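Local coordinates for protein GCN5-related N-acetyltransferase:Aminotransferase, class-II (Rhodopseudomonas palustris, PDB 2FIW) that probably transfers the acetyl group of bound acetyl coenzyme A to an acceptor amine, as a GNAT-fold N-acetyltransferase, at residues 144-148 with 149-153. Numbering follows the deposited sequence.
Sequences VSING and EWLAN
Ser145 and Trp150 face each other as a non-hydrogen-bonded pair near the end of a two-residue beta hairpin, where strand 137-146 turns back into strand 149-159 through a type I' turn from Ile146 to Glu149. Followed outward, the serine side chain first sets CB against the pyrrole part of the indole, 3.9 Å from Trp150 CD1 at an oblique approach. Its OG, anti to the backbone N (chi1 -179°), then lies in the ring plane at the indole edge. Rather than bonding directly, Ser145 OG and Trp150 NE1 share a water that also sits in that plane, each 3.2 Å from the water oxygen; the water accepts the indole N-H.

The opposite face of the hairpin carries Val144, Ile146, Glu149 and Leu151. Val144 CG1 rests 4.1 Å from Leu151 CB and also meets the amide of Asn153, 3.8 Å from ND2; the two side chains cross at about a right angle. Asn153 OD1 is hydrogen-bonded to Asn142 ND2, which helps to orient the amide beside the valine. Farther along, Ile146 CD1 approaches Leu151 CD2 more loosely, at 4.4 Å. Helix 39-46 packs on this largely aliphatic side, with Trp45 touching Leu151 and Ala44 touching Glu149.

Val144 and Leu151 exchange two backbone bonds, with Val144 N 2.8 Å from Leu151 O and nearly straight at 171°; Ile146 and Glu149 exchange two more. At the turn, Glu149 N stands well above the carbonyl plane of Ile146 O, 2.8 Å away. Asn147 and Gly148 both adopt positive phi, as the type I' turn requires. The four backbone bonds thus fix the hairpin's register, while the single water between serine and indole, on an exposed face, probably exchanges easily with solvent.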
loop_
_atom_site.group_PDB
_atom_site.type_symbol
_atom_site.label_atom_id
_atom_site.label_comp_id
_atom_site.label_asym_id
_atom_site.label_seq_id
_atom_site.Cartn_x
_atom_site.Cartn_y
_atom_site.Cartn_z
ATOM N N VAL A 144 3.386 4.122 15.417
ATOM C CA VAL A 144 4.420 3.158 15.065
ATOM C C VAL A 144 5.781 3.858 15.152
ATOM O O VAL A 144 5.920 5.027 14.780
ATOM C CB VAL A 144 4.153 2.506 13.640
ATOM C CG1 VAL A 144 4.201 3.552 12.533
ATOM C CG2 VAL A 144 5.125 1.373 13.353
ATOM N N SER A 145 6.772 3.141 15.670
ATOM C CA SER A 145 8.133 3.644 15.724
ATOM C C SER A 145 8.889 3.109 14.507
ATOM O O SER A 145 9.018 1.903 14.344
ATOM C CB SER A 145 8.810 3.228 17.036
ATOM O OG SER A 145 10.138 3.728 17.103
ATOM N N ILE A 146 9.342 4.015 13.642
ATOM C CA ILE A 146 10.058 3.662 12.423
ATOM C C ILE A 146 11.310 4.501 12.387
ATOM O O ILE A 146 11.224 5.729 12.388
ATOM C CB ILE A 146 9.272 3.994 11.112
ATOM C CG1 ILE A 146 7.932 3.271 11.048
ATOM C CG2 ILE A 146 10.120 3.637 9.865
ATOM C CD1 ILE A 146 7.046 3.711 9.867
ATOM N N ASN A 147 12.468 3.845 12.337
ATOM C CA ASN A 147 13.751 4.536 12.218
ATOM C C ASN A 147 13.887 5.735 13.158
ATOM O O ASN A 147 14.338 6.821 12.757
ATOM C CB ASN A 147 13.994 4.965 10.770
ATOM C CG ASN A 147 15.459 5.024 10.436
ATOM O OD1 ASN A 147 16.279 4.406 11.118
ATOM N ND2 ASN A 147 15.808 5.766 9.389
ATOM N N GLY A 148 13.467 5.537 14.406
ATOM C CA GLY A 148 13.580 6.557 15.440
ATOM C C GLY A 148 12.552 7.677 15.390
ATOM O O GLY A 148 12.678 8.660 16.119
ATOM N N GLU A 149 11.548 7.542 14.527
ATOM C CA GLU A 149 10.447 8.500 14.460
ATOM C C GLU A 149 9.158 7.840 14.898
ATOM O O GLU A 149 9.016 6.632 14.750
ATOM C CB GLU A 149 10.272 9.036 13.037
ATOM C CG GLU A 149 11.345 10.007 12.607
ATOM C CD GLU A 149 11.033 11.425 13.028
ATOM O OE1 GLU A 149 11.947 12.096 13.513
ATOM O OE2 GLU A 149 9.873 11.869 12.886
ATOM N N TRP A 150 8.228 8.635 15.423
ATOM C CA TRP A 150 6.884 8.172 15.696
ATOM C C TRP A 150 5.907 8.698 14.624
ATOM O O TRP A 150 5.939 9.885 14.255
ATOM C CB TRP A 150 6.424 8.573 17.106
ATOM C CG TRP A 150 7.162 7.875 18.271
ATOM C CD1 TRP A 150 8.060 6.829 18.196
ATOM C CD2 TRP A 150 7.014 8.165 19.671
ATOM N NE1 TRP A 150 8.492 6.475 19.461
ATOM C CE2 TRP A 150 7.866 7.276 20.381
ATOM C CE3 TRP A 150 6.264 9.104 20.393
ATOM C CZ2 TRP A 150 7.975 7.299 21.785
ATOM C CZ3 TRP A 150 6.378 9.120 21.789
ATOM C CH2 TRP A 150 7.227 8.220 22.464
ATOM N N LEU A 151 5.047 7.805 14.133
ATOM C CA LEU A 151 4.098 8.122 13.077
ATOM C C LEU A 151 2.768 7.535 13.482
ATOM O O LEU A 151 2.710 6.378 13.907
ATOM C CB LEU A 151 4.547 7.516 11.738
ATOM C CG LEU A 151 5.517 8.249 10.819
ATOM C CD1 LEU A 151 6.971 8.103 11.251
ATOM C CD2 LEU A 151 5.382 7.713 9.423
ATOM N N ALA A 152 1.703 8.325 13.372
ATOM C CA ALA A 152 0.359 7.839 13.681
ATOM C C ALA A 152 -0.185 7.009 12.517
ATOM O O ALA A 152 0.212 7.210 11.362
ATOM C CB ALA A 152 -0.573 8.983 13.984
ATOM N N ASN A 153 -1.059 6.056 12.844
ATOM C CA ASN A 153 -1.913 5.397 11.870
ATOM C C ASN A 153 -3.129 4.833 12.567
ATOM O O ASN A 153 -3.272 4.989 13.770
ATOM C CB ASN A 153 -1.175 4.334 11.019
ATOM C CG ASN A 153 -0.655 3.167 11.833
ATOM O OD1 ASN A 153 -1.359 2.600 12.669
ATOM N ND2 ASN A 153 0.585 2.791 11.570
HETATM O O HOH W 1 10.548 4.121 20.288
#